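Local coordinates for iron-sulfur cluster assembly protein SufA (Escherichia coli, PDB 2D2A) that binds [2Fe-2S] and [4Fe-4S] clusters and passes them to target proteins such as ferredoxin and aconitase, under oxidative stress and iron limitation, at residues T42-A47 with E114-R119; H50-V55 with D96-F101; G63-V68 with F101-A106. All blocks are in the same frame, centred on the assembly; numbering follows the deposited sequence.

Contact 1: T42-A47 with E114-R119; sequences TLTPAA and EVDFVR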
ATOM      1  N   THR A  42      16.956  -9.448   4.516  1.00 21.91           N
ATOM      2  CA  THR A  42      17.541  -8.434   3.597  1.00 25.21           C
ATOM      3  C   THR A  42      16.712  -7.179   3.118  1.00 24.23           C
ATOM      4  O   THR A  42      15.644  -7.071   2.899  1.00 25.16           O
ATOM      5  CB  THR A  42      18.285  -9.146   2.327  1.00 24.76           C
ATOM      6  OG1 THR A  42      17.306  -9.741   1.467  1.00 34.23           O
ATOM      7  CG2 THR A  42      19.095 -10.398   2.791  1.00 17.59           C
ATOM      8  N   LEU A  43      17.410  -6.230   2.731  1.00 25.34           N
ATOM      9  CA  LEU A  43      16.857  -5.070   2.146  1.00 21.68           C
ATOM     10  C   LEU A  43      17.384  -4.964   0.730  1.00 19.00           C
ATOM     11  O   LEU A  43      18.609  -5.033   0.515  1.00 18.18           O
ATOM     12  CB  LEU A  43      17.468  -3.856   2.984  1.00 20.89           C
ATOM     13  CG  LEU A  43      17.071  -3.448   4.449  1.00 19.43           C
ATOM     14  CD1 LEU A  43      17.522  -2.017   4.788  1.00 23.64           C
ATOM     15  CD2 LEU A  43      15.692  -3.452   4.675  1.00 18.06           C
ATOM     16  N   THR A  44      16.504  -4.730  -0.215  1.00 17.90           N
ATOM     17  CA  THR A  44      17.014  -4.426  -1.529  1.00 19.18           C
ATOM     18  C   THR A  44      17.652  -3.027  -1.468  1.00 21.47           C
ATOM     19  O   THR A  44      17.305  -2.187  -0.670  1.00 18.03           O
ATOM     20  CB  THR A  44      15.899  -4.386  -2.529  1.00 19.23           C
ATOM     21  OG1 THR A  44      14.939  -3.372  -2.190  1.00 17.62           O
ATOM     22  CG2 THR A  44      15.211  -5.713  -2.537  1.00 12.60           C
ATOM     23  N   PRO A  45      18.570  -2.753  -2.354  1.00 23.78           N
ATOM     24  CA  PRO A  45      19.132  -1.345  -2.429  1.00 23.62           C
ATOM     25  C   PRO A  45      18.042  -0.222  -2.423  1.00 23.88           C
ATOM     26  O   PRO A  45      18.166   0.821  -1.848  1.00 23.95           O
ATOM     27  CB  PRO A  45      19.819  -1.287  -3.857  1.00 23.79           C
ATOM     28  CG  PRO A  45      20.081  -2.844  -4.144  1.00 22.50           C
ATOM     29  CD  PRO A  45      18.962  -3.632  -3.474  1.00 22.45           C
ATOM     30  N   ALA A  46      16.925  -0.493  -3.109  1.00 24.06           N
ATOM     31  CA  ALA A  46      15.877   0.486  -3.201  1.00 22.25           C
ATOM     32  C   ALA A  46      15.283   0.752  -1.725  1.00 22.60           C
ATOM     33  O   ALA A  46      15.037   1.911  -1.366  1.00 25.38           O
ATOM     34  CB  ALA A  46      14.816   0.101  -4.164  1.00 18.31           C
ATOM     35  N   ALA A  47      15.084  -0.319  -0.957  1.00 17.86           N
ATOM     36  CA  ALA A  47      14.558  -0.284   0.334  1.00 15.85           C
ATOM     37  C   ALA A  47      15.512   0.383   1.247  1.00 17.11           C
ATOM     38  O   ALA A  47      15.144   1.240   2.036  1.00 20.86           O
ATOM     39  CB  ALA A  47      14.303  -1.628   0.826  1.00 14.35           C
ATOM     40  N   GLU A 114      12.949 -10.749   2.274  1.00 23.17           N
ATOM     41  CA  GLU A 114      13.628  -9.538   1.771  1.00 23.99           C
ATOM     42  C   GLU A 114      12.598  -8.452   1.718  1.00 21.15           C
ATOM     43  O   GLU A 114      11.468  -8.674   1.352  1.00 17.38           O
ATOM     44  CB  GLU A 114      14.006  -9.772   0.353  1.00 24.59           C
ATOM     45  CG  GLU A 114      14.864  -8.762  -0.337  1.00 30.98           C
ATOM     46  CD  GLU A 114      15.038  -9.136  -1.887  1.00 42.50           C
ATOM     47  OE1 GLU A 114      14.004  -9.099  -2.763  1.00 37.41           O
ATOM     48  OE2 GLU A 114      16.204  -9.479  -2.144  1.00 39.91           O
ATOM     49  N   VAL A 115      12.966  -7.293   2.222  1.00 22.72           N
ATOM     50  CA  VAL A 115      12.107  -6.117   2.237  1.00 22.21           C
ATOM     51  C   VAL A 115      12.541  -5.290   1.087  1.00 20.91           C
ATOM     52  O   VAL A 115      13.750  -5.064   0.954  1.00 22.03           O
ATOM     53  CB  VAL A 115      12.287  -5.330   3.408  1.00 23.24           C
ATOM     54  CG1 VAL A 115      11.352  -4.131   3.218  1.00 23.24           C
ATOM     55  CG2 VAL A 115      11.871  -6.169   4.751  1.00 21.56           C
ATOM     56  N   ASP A 116      11.582  -4.888   0.254  1.00 17.38           N
ATOM     57  CA  ASP A 116      11.874  -4.108  -0.922  1.00 17.76           C
ATOM     58  C   ASP A 116      10.922  -2.823  -0.791  1.00 19.94           C
ATOM     59  O   ASP A 116      10.017  -2.744   0.093  1.00 13.97           O
ATOM     60  CB  ASP A 116      11.562  -4.902  -2.211  1.00 16.45           C
ATOM     61  CG  ASP A 116      11.815  -4.180  -3.535  1.00 21.13           C
ATOM     62  OD1 ASP A 116      12.705  -3.175  -3.869  1.00 27.46           O
ATOM     63  OD2 ASP A 116      11.132  -4.660  -4.441  1.00 29.66           O
ATOM     64  N   PHE A 117      11.125  -1.824  -1.724  1.00 21.09           N
ATOM     65  CA  PHE A 117      10.331  -0.622  -1.745  1.00 19.84           C
ATOM     66  C   PHE A 117      10.220  -0.243  -3.195  1.00 21.15           C
ATOM     67  O   PHE A 117      11.201  -0.211  -3.909  1.00 20.64           O
ATOM     68  CB  PHE A 117      11.073   0.487  -0.937  1.00 20.55           C
ATOM     69  CG  PHE A 117      10.349   1.773  -0.956  1.00 18.81           C
ATOM     70  CD1 PHE A 117       9.339   2.007  -0.065  1.00 18.74           C
ATOM     71  CD2 PHE A 117      10.671   2.769  -1.922  1.00 18.75           C
ATOM     72  CE1 PHE A 117       8.556   3.235  -0.206  1.00 16.64           C
ATOM     73  CE2 PHE A 117      10.009   3.948  -2.028  1.00  6.76           C
ATOM     74  CZ  PHE A 117       8.906   4.141  -1.216  1.00 17.33           C
ATOM     75  N   VAL A 118       8.986   0.000  -3.663  1.00 23.98           N
ATOM     76  CA  VAL A 118       8.754   0.324  -5.069  1.00 23.88           C
ATOM     77  C   VAL A 118       8.161   1.639  -5.039  1.00 23.89           C
ATOM     78  O   VAL A 118       7.352   1.893  -4.268  1.00 28.21           O
ATOM     79  CB  VAL A 118       8.085  -0.782  -6.076  1.00 22.58           C
ATOM     80  CG1 VAL A 118       7.601  -1.869  -5.391  1.00 23.14           C
ATOM     81  CG2 VAL A 118       6.977  -0.085  -6.984  1.00 19.17           C
ATOM     82  N   ARG A 119       8.739   2.553  -5.779  1.00 24.77           N
ATOM     83  CA  ARG A 119       8.197   3.891  -5.999  1.00 23.22           C
ATOM     84  C   ARG A 119       8.045   4.158  -7.456  1.00 23.13           C
ATOM     85  O   ARG A 119       8.966   4.021  -8.228  1.00 24.10           O
ATOM     86  CB  ARG A 119       9.040   4.964  -5.364  1.00 22.05           C
ATOM     87  CG  ARG A 119       8.743   6.258  -5.851  1.00 24.83           C
ATOM     88  CD  ARG A 119       9.751   7.166  -5.493  1.00 42.53           C
ATOM     89  NE  ARG A 119       9.145   8.406  -5.082  1.00 53.98           N
ATOM     90  CZ  ARG A 119       9.524   9.097  -4.044  1.00 65.98           C
ATOM     91  NH1 ARG A 119       8.825  10.237  -3.863  1.00 69.32           N
ATOM     92  NH2 ARG A 119      10.540   8.669  -3.196  1.00 62.08           N
TER
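Thr44 is the residue through which 42-47 engages strand 114-119 most fully. Its CB rests beside Asp116 OD1 and Val115 O, and there the side chain forks. OG1, placed between backbone N and carbonyl carbon (chi1 61°), reaches Asp116 OD1 at 2.8 Å as hydrogen-bond donor; the carboxylate is met on its anti side, 31° out of plane. The same OG1 accepts from Ala47 N at 3.3 Å, the N-cap bond of the helix that follows. The other branch, CG2, leans on the carboxylate carbon of Glu114, 3.5 Å from CD, with the two side chains crossing at about a right angle. A valine here would probably leave Asp116 OD1 without this donor and the helix start without its side-chain cap. Two backbone bonds define the parallel register: Val115 N to Thr42 O at 2.8 Å and Thr44 N to Val115 O at 3.0 Å. Past the cap, Ala47 CA lies 3.8 Å from Phe117 CB. Within this chain strand 42-43 is the outermost strand of a small mixed sheet in which 114-120 also pairs with antiparallel 123-129; Leu43 packs on Ala98 and Leu100 of strand 98-103, while the Phe117 ring stacks on His50 of helix 45-57.

Contact 2: H50-V55 with D96-F101; sequences HIRELV and DGAKLF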
ATOM      1  N   HIS A  50      15.615   4.141   0.536  1.00 14.30           N
ATOM      2  CA  HIS A  50      14.473   4.839   1.141  1.00 13.73           C
ATOM      3  C   HIS A  50      14.557   4.883   2.683  1.00 14.69           C
ATOM      4  O   HIS A  50      13.993   5.756   3.268  1.00 16.57           O
ATOM      5  CB  HIS A  50      13.204   4.113   0.731  1.00 11.10           C
ATOM      6  CG  HIS A  50      11.967   4.878   0.925  1.00 16.58           C
ATOM      7  ND1 HIS A  50      11.056   4.529   1.906  1.00 27.61           N
ATOM      8  CD2 HIS A  50      11.516   6.022   0.338  1.00 16.24           C
ATOM      9  CE1 HIS A  50      10.068   5.423   1.873  1.00 31.76           C
ATOM     10  NE2 HIS A  50      10.345   6.340   0.951  1.00 17.11           N
ATOM     11  N   ILE A  51      15.208   3.904   3.319  1.00 11.39           N
ATOM     12  CA  ILE A  51      15.139   3.895   4.677  1.00 14.68           C
ATOM     13  C   ILE A  51      16.108   5.060   5.059  1.00 14.90           C
ATOM     14  O   ILE A  51      15.973   5.716   5.995  1.00  8.25           O
ATOM     15  CB  ILE A  51      15.814   2.533   5.274  1.00 16.75           C
ATOM     16  CG1 ILE A  51      15.054   1.145   5.066  1.00 22.65           C
ATOM     17  CG2 ILE A  51      16.019   2.737   6.685  1.00 18.99           C
ATOM     18  CD1 ILE A  51      15.437  -0.029   5.979  1.00 35.04           C
ATOM     19  N   ARG A  52      17.257   5.154   4.362  1.00 18.38           N
ATOM     20  CA  ARG A  52      18.288   6.186   4.561  1.00 17.60           C
ATOM     21  C   ARG A  52      17.707   7.596   4.349  1.00 17.69           C
ATOM     22  O   ARG A  52      18.095   8.452   5.064  1.00 24.84           O
ATOM     23  CB  ARG A  52      19.491   5.969   3.701  1.00 17.49           C
ATOM     24  CG  ARG A  52      20.487   4.881   4.088  1.00 15.21           C
ATOM     25  CD  ARG A  52      21.129   4.347   2.651  1.00 25.69           C
ATOM     26  NE  ARG A  52      21.924   5.351   1.910  1.00 25.77           N
ATOM     27  CZ  ARG A  52      23.128   5.724   2.414  1.00 30.86           C
ATOM     28  NH1 ARG A  52      23.395   5.028   3.480  1.00 24.03           N
ATOM     29  NH2 ARG A  52      24.093   6.671   1.888  1.00 25.38           N
ATOM     30  N   GLU A  53      16.761   7.753   3.532  1.00 15.42           N
ATOM     31  CA  GLU A  53      16.152   8.993   3.248  1.00 20.78           C
ATOM     32  C   GLU A  53      15.179   9.404   4.325  1.00 23.29           C
ATOM     33  O   GLU A  53      15.011  10.623   4.564  1.00 26.06           O
ATOM     34  CB  GLU A  53      15.406   9.047   1.905  1.00 19.90           C
ATOM     35  CG  GLU A  53      16.293   9.100   0.620  1.00 28.24           C
ATOM     36  CD  GLU A  53      15.534   9.203  -0.674  1.00 33.79           C
ATOM     37  OE1 GLU A  53      16.125   9.020  -1.768  1.00 40.19           O
ATOM     38  OE2 GLU A  53      14.318   9.330  -0.514  1.00 45.45           O
ATOM     39  N   LEU A  54      14.445   8.441   4.950  1.00 24.38           N
ATOM     40  CA  LEU A  54      13.495   8.674   6.095  1.00 18.54           C
ATOM     41  C   LEU A  54      14.292   8.881   7.363  1.00 18.94           C
ATOM     42  O   LEU A  54      13.970   9.705   8.156  1.00 20.47           O
ATOM     43  CB  LEU A  54      12.755   7.442   6.248  1.00 17.90           C
ATOM     44  CG  LEU A  54      11.850   7.045   5.180  1.00 21.32           C
ATOM     45  CD1 LEU A  54      11.277   5.701   5.582  1.00 24.69           C
ATOM     46  CD2 LEU A  54      10.802   8.104   5.035  1.00 15.54           C
ATOM     47  N   VAL A  55      15.429   8.178   7.533  1.00 19.65           N
ATOM     48  CA  VAL A  55      16.325   8.546   8.600  1.00 20.10           C
ATOM     49  C   VAL A  55      16.777  10.056   8.623  1.00 22.21           C
ATOM     50  O   VAL A  55      17.064  10.591   9.674  1.00 25.30           O
ATOM     51  CB  VAL A  55      17.436   7.719   8.622  1.00 17.58           C
ATOM     52  CG1 VAL A  55      18.193   7.911  10.008  1.00 14.78           C
ATOM     53  CG2 VAL A  55      16.931   6.227   8.705  1.00 20.04           C
ATOM     54  N   ASP A  96      23.902  -1.322   3.545  1.00 45.91           N
ATOM     55  CA  ASP A  96      24.368  -0.116   2.898  1.00 44.36           C
ATOM     56  C   ASP A  96      24.069   1.042   3.967  1.00 40.43           C
ATOM     57  O   ASP A  96      23.760   2.048   3.642  1.00 41.60           O
ATOM     58  CB  ASP A  96      23.774   0.180   1.410  1.00 47.52           C
ATOM     59  CG  ASP A  96      24.116  -0.865  -0.053  1.00 51.53           C
ATOM     60  OD1 ASP A  96      25.225  -1.440  -0.455  1.00 51.88           O
ATOM     61  OD2 ASP A  96      23.151  -0.934  -1.028  1.00 51.21           O
ATOM     62  N   GLY A  97      24.216   0.920   5.270  1.00 38.65           N
ATOM     63  CA  GLY A  97      23.818   1.982   6.252  1.00 33.48           C
ATOM     64  C   GLY A  97      22.407   2.011   6.768  1.00 30.56           C
ATOM     65  O   GLY A  97      22.083   2.611   7.784  1.00 31.85           O
ATOM     66  N   ALA A  98      21.483   1.381   6.030  1.00 27.60           N
ATOM     67  CA  ALA A  98      20.111   1.209   6.524  1.00 25.01           C
ATOM     68  C   ALA A  98      19.946   0.076   7.523  1.00 22.88           C
ATOM     69  O   ALA A  98      20.283  -1.037   7.199  1.00 21.84           O
ATOM     70  CB  ALA A  98      19.109   1.142   5.351  1.00 24.87           C
ATOM     71  N   LYS A  99      19.509   0.371   8.760  1.00 22.50           N
ATOM     72  CA  LYS A  99      19.024  -0.637   9.771  1.00 22.27           C
ATOM     73  C   LYS A  99      17.544  -1.258   9.793  1.00 21.96           C
ATOM     74  O   LYS A  99      16.577  -0.739   9.484  1.00 20.68           O
ATOM     75  CB  LYS A  99      19.364  -0.206  11.119  1.00 24.50           C
ATOM     76  CG  LYS A  99      20.757   0.471  11.175  1.00 25.20           C
ATOM     77  CD  LYS A  99      21.203   0.861  12.584  1.00 24.90           C
ATOM     78  CE  LYS A  99      22.408   1.942  12.811  1.00 29.82           C
ATOM     79  NZ  LYS A  99      22.688   1.952  14.301  1.00 30.27           N
ATOM     80  N   LEU A 100      17.488  -2.559   9.956  1.00 24.07           N
ATOM     81  CA  LEU A 100      16.271  -3.318   9.847  1.00 23.55           C
ATOM     82  C   LEU A 100      16.313  -4.195  11.110  1.00 24.02           C
ATOM     83  O   LEU A 100      17.183  -5.027  11.325  1.00 26.00           O
ATOM     84  CB  LEU A 100      16.295  -4.106   8.596  1.00 21.32           C
ATOM     85  CG  LEU A 100      15.240  -5.136   8.688  1.00 21.58           C
ATOM     86  CD1 LEU A 100      13.973  -4.444   8.713  1.00 21.74           C
ATOM     87  CD2 LEU A 100      15.258  -6.140   7.496  1.00 24.04           C
ATOM     88  N   PHE A 101      15.495  -3.868  12.029  1.00 23.99           N
ATOM     89  CA  PHE A 101      15.485  -4.553  13.306  1.00 24.53           C
ATOM     90  C   PHE A 101      14.334  -5.442  13.219  1.00 23.21           C
ATOM     91  O   PHE A 101      13.280  -5.084  12.687  1.00 20.55           O
ATOM     92  CB  PHE A 101      15.223  -3.566  14.467  1.00 25.07           C
ATOM     93  CG  PHE A 101      16.424  -2.673  14.789  1.00 22.66           C
ATOM     94  CD1 PHE A 101      16.524  -1.448  14.183  1.00 21.31           C
ATOM     95  CD2 PHE A 101      17.406  -3.084  15.713  1.00 21.61           C
ATOM     96  CE1 PHE A 101      17.603  -0.626  14.372  1.00 21.05           C
ATOM     97  CE2 PHE A 101      18.537  -2.391  15.884  1.00 23.18           C
ATOM     98  CZ  PHE A 101      18.644  -1.075  15.245  1.00 27.18           C
TER
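Ile51 and Ala98 meet head-on: each directs its CB at the opposite segment, and the two CB atoms stand 3.6 Å apart. The Ala98 methyl is held against both branches of the isoleucine, with CG2 at 3.7 Å from Ala98 CB. Because CG1 lies beside the backbone N (chi1 -71°) and CD1 continues outward from it, the isoleucine extends past the alanine, and Ile51 CD1 ends 3.8 Å from Lys99 O. Arg52 approaches differently, its aliphatic part passing alongside, with CG 4.2 Å from Ala98 CB. A bend at chi3 (65°) then turns the guanidinium toward the Asp96-Gly97 backbone, where NH1 comes to 3.0 Å from Asp96 O and the CA of Gly97 lies at the guanidinium edge, near its plane. Gly97 itself has a positive phi. Leu54, on the same helix, touches Leu122 of the second subunit. The short axes of 50-55 and 98-101 run 8.0 Å apart at 98°, so helix 45-57 lies across strand 98-103, and Leu43 of strand 42-43 and Val64 of strand 63-71 also pack on Ile51.

Contact 3: G63-V68 with F101-A106; sequences GVRLGV and FVPLQA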
ATOM      1  N   GLY A  63      16.109   3.537  12.262  1.00 18.13           N
ATOM      2  CA  GLY A  63      15.889   2.442  11.314  1.00 17.81           C
ATOM      3  C   GLY A  63      14.411   2.069  11.236  1.00 14.86           C
ATOM      4  O   GLY A  63      13.591   2.804  11.634  1.00 10.33           O
ATOM      5  N   VAL A  64      14.114   1.021  10.520  1.00 16.59           N
ATOM      6  CA  VAL A  64      12.736   0.429  10.508  1.00 16.60           C
ATOM      7  C   VAL A  64      12.757  -0.987  11.197  1.00 19.85           C
ATOM      8  O   VAL A  64      13.798  -1.610  11.574  1.00 21.76           O
ATOM      9  CB  VAL A  64      12.326   0.311   9.134  1.00 15.32           C
ATOM     10  CG1 VAL A  64      12.519   1.599   8.475  1.00  2.07           C
ATOM     11  CG2 VAL A  64      13.073  -0.759   8.418  1.00 14.27           C
ATOM     12  N   ARG A  65      11.617  -1.406  11.587  1.00 21.14           N
ATOM     13  CA  ARG A  65      11.458  -2.671  12.355  1.00 20.08           C
ATOM     14  C   ARG A  65      10.299  -3.475  11.713  1.00 19.63           C
ATOM     15  O   ARG A  65       9.209  -2.916  11.538  1.00 20.40           O
ATOM     16  CB  ARG A  65      11.232  -2.320  13.831  1.00 19.05           C
ATOM     17  CG  ARG A  65      10.617  -3.539  14.729  1.00 25.87           C
ATOM     18  CD  ARG A  65      10.626  -3.082  16.105  1.00 36.01           C
ATOM     19  NE  ARG A  65      10.828  -4.014  17.180  1.00 43.29           N
ATOM     20  CZ  ARG A  65       9.898  -4.614  17.832  1.00 44.04           C
ATOM     21  NH1 ARG A  65       8.629  -4.477  17.407  1.00 42.96           N
ATOM     22  NH2 ARG A  65      10.297  -5.440  18.829  1.00 47.35           N
ATOM     23  N   LEU A  66      10.538  -4.713  11.257  1.00 20.76           N
ATOM     24  CA  LEU A  66       9.497  -5.584  10.861  1.00 21.76           C
ATOM     25  C   LEU A  66       8.924  -6.442  12.019  1.00 23.25           C
ATOM     26  O   LEU A  66       9.546  -7.234  12.611  1.00 24.04           O
ATOM     27  CB  LEU A  66      10.102  -6.560   9.963  1.00 22.90           C
ATOM     28  CG  LEU A  66       9.600  -6.653   8.514  1.00 22.74           C
ATOM     29  CD1 LEU A  66      10.371  -7.780   7.804  1.00 24.57           C
ATOM     30  CD2 LEU A  66       8.062  -6.708   8.226  1.00 22.78           C
ATOM     31  N   GLY A  67       7.680  -6.266  12.277  1.00 25.88           N
ATOM     32  CA  GLY A  67       6.893  -7.114  13.148  1.00 26.88           C
ATOM     33  C   GLY A  67       5.977  -7.812  12.235  1.00 29.60           C
ATOM     34  O   GLY A  67       5.929  -7.593  11.009  1.00 31.22           O
ATOM     35  N   VAL A  68       5.242  -8.707  12.843  1.00 35.54           N
ATOM     36  CA  VAL A  68       4.081  -9.436  12.199  1.00 38.10           C
ATOM     37  C   VAL A  68       2.814  -9.356  13.133  1.00 39.16           C
ATOM     38  O   VAL A  68       2.961  -9.400  14.267  1.00 36.86           O
ATOM     39  CB  VAL A  68       4.468 -10.927  11.915  1.00 37.92           C
ATOM     40  CG1 VAL A  68       5.921 -11.082  11.703  1.00 34.16           C
ATOM     41  CG2 VAL A  68       4.156 -11.722  13.113  1.00 40.63           C
ATOM     42  N   PHE A 101      15.495  -3.868  12.029  1.00 23.99           N
ATOM     43  CA  PHE A 101      15.485  -4.553  13.306  1.00 24.53           C
ATOM     44  C   PHE A 101      14.334  -5.442  13.219  1.00 23.21           C
ATOM     45  O   PHE A 101      13.280  -5.084  12.687  1.00 20.55           O
ATOM     46  CB  PHE A 101      15.223  -3.566  14.467  1.00 25.07           C
ATOM     47  CG  PHE A 101      16.424  -2.673  14.789  1.00 22.66           C
ATOM     48  CD1 PHE A 101      16.524  -1.448  14.183  1.00 21.31           C
ATOM     49  CD2 PHE A 101      17.406  -3.084  15.713  1.00 21.61           C
ATOM     50  CE1 PHE A 101      17.603  -0.626  14.372  1.00 21.05           C
ATOM     51  CE2 PHE A 101      18.537  -2.391  15.884  1.00 23.18           C
ATOM     52  CZ  PHE A 101      18.644  -1.075  15.245  1.00 27.18           C
ATOM     53  N   VAL A 102      14.564  -6.667  13.628  1.00 23.61           N
ATOM     54  CA  VAL A 102      13.475  -7.658  13.601  1.00 23.10           C
ATOM     55  C   VAL A 102      13.317  -8.362  14.931  1.00 22.07           C
ATOM     56  O   VAL A 102      14.229  -8.915  15.406  1.00 21.27           O
ATOM     57  CB  VAL A 102      13.743  -8.774  12.640  1.00 23.26           C
ATOM     58  CG1 VAL A 102      12.476  -9.706  12.615  1.00 25.94           C
ATOM     59  CG2 VAL A 102      14.027  -8.263  11.335  1.00 22.48           C
ATOM     60  N   PRO A 103      12.157  -8.355  15.559  1.00 23.44           N
ATOM     61  CA  PRO A 103      12.022  -9.115  16.822  1.00 24.06           C
ATOM     62  C   PRO A 103      12.267 -10.635  16.744  1.00 27.89           C
ATOM     63  O   PRO A 103      11.556 -11.246  15.924  1.00 30.09           O
ATOM     64  CB  PRO A 103      10.599  -8.809  17.271  1.00 22.09           C
ATOM     65  CG  PRO A 103       9.835  -8.165  16.112  1.00 25.06           C
ATOM     66  CD  PRO A 103      10.894  -7.675  15.140  1.00 24.08           C
ATOM     67  N   LEU A 104      13.162 -11.264  17.515  1.00 30.10           N
ATOM     68  CA  LEU A 104      12.987 -12.728  17.713  1.00 31.53           C
ATOM     69  C   LEU A 104      11.650 -13.440  17.825  1.00 32.62           C
ATOM     70  O   LEU A 104      11.535 -14.482  17.236  1.00 34.37           O
ATOM     71  CB  LEU A 104      13.609 -13.081  19.008  1.00 33.34           C
ATOM     72  CG  LEU A 104      15.157 -13.187  19.103  1.00 36.78           C
ATOM     73  CD1 LEU A 104      15.625 -13.703  20.418  1.00 36.30           C
ATOM     74  CD2 LEU A 104      15.692 -14.006  17.997  1.00 36.65           C
ATOM     75  N   GLN A 105      10.652 -13.017  18.575  1.00 35.16           N
ATOM     76  CA  GLN A 105       9.414 -13.748  18.511  1.00 38.27           C
ATOM     77  C   GLN A 105       8.831 -13.732  17.105  1.00 38.77           C
ATOM     78  O   GLN A 105       7.611 -14.121  16.899  1.00 46.76           O
ATOM     79  CB  GLN A 105       8.328 -13.209  19.470  1.00 40.90           C
ATOM     80  CG  GLN A 105       8.096 -13.963  20.925  1.00 49.86           C
ATOM     81  CD  GLN A 105       8.884 -15.306  21.170  1.00 52.51           C
ATOM     82  OE1 GLN A 105      10.053 -15.282  21.637  1.00 51.00           O
ATOM     83  NE2 GLN A 105       8.193 -16.447  20.956  1.00 50.44           N
ATOM     84  N   ALA A 106       9.527 -13.162  16.141  1.00 35.53           N
ATOM     85  CA  ALA A 106       9.067 -13.119  14.723  1.00 31.63           C
ATOM     86  C   ALA A 106       9.894 -13.976  13.727  1.00 29.16           C
ATOM     87  O   ALA A 106       9.356 -14.413  12.702  1.00 23.90           O
ATOM     88  CB  ALA A 106       8.941 -11.750  14.227  1.00 32.80           C
TER
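Extended at its first two torsions, with CG anti to the backbone N (chi1 163°), Arg65 runs out on the same sheet face as Phe101 before bending at chi3, which carries its guanidinium over to Pro103. Phe101 has CG beside its own backbone N (chi1 -74°), and this swings the ring to where Val64 O lies at its edge, near the ring plane. The setting is a parallel strand pair, 63-71 beside 98-103, at the centre of a mixed four-stranded sheet in this HesB/IscA family protein; the short strand axes are 4.8 Å apart and inclined by 25°. Its register is fixed by the bridge between Arg65 and Phe101. Phe101 N gives a nearly straight bond to Val64 O, 2.9 Å long, whereas Leu66 N reaches Phe101 O at 3.1 Å in a bent, weak one. Phe101 O also receives a CA-H...O contact from Arg65 CA. Beyond the bridge the pairing gives way to apolar contact, Val68 CG1 meeting Ala106 CB at 4.0 Å. Arg65 NH2 also forms a salt bridge with Asp90 of strand 90-95, which probably helps to hold the guanidinium in place. The proline ring lies over part of one face of that group, with Pro103 CG 3.8 Å above the plane, offset toward the rim, and Pro103 CB 3.7 Å from Arg65 NH2.

Overall arrangement
Each contact mixes buried and more exposed residues, but in different ways. The centre of contact 3 is about 7 Å from the chain centre, and none of its touching residues is exposed; the centre of contact 2 is about 11 Å from the chain centre, and three of its six are. Contacts 1 and 3 are both parallel strand pairings, though in separate sheets, while contact 2 sets a helix across a strand with no clear hydrogen bond. Contacts 1 and 2 share helix 45-57, and contacts 2 and 3 share strand 98-103 and Phe101. Apolar side chains join all three: Leu43 packs on Ile51, Ile51 CD1 is 3.5 Å from Val64 CG2, and Val115 CG2 is 3.8 Å from Leu66 CD1.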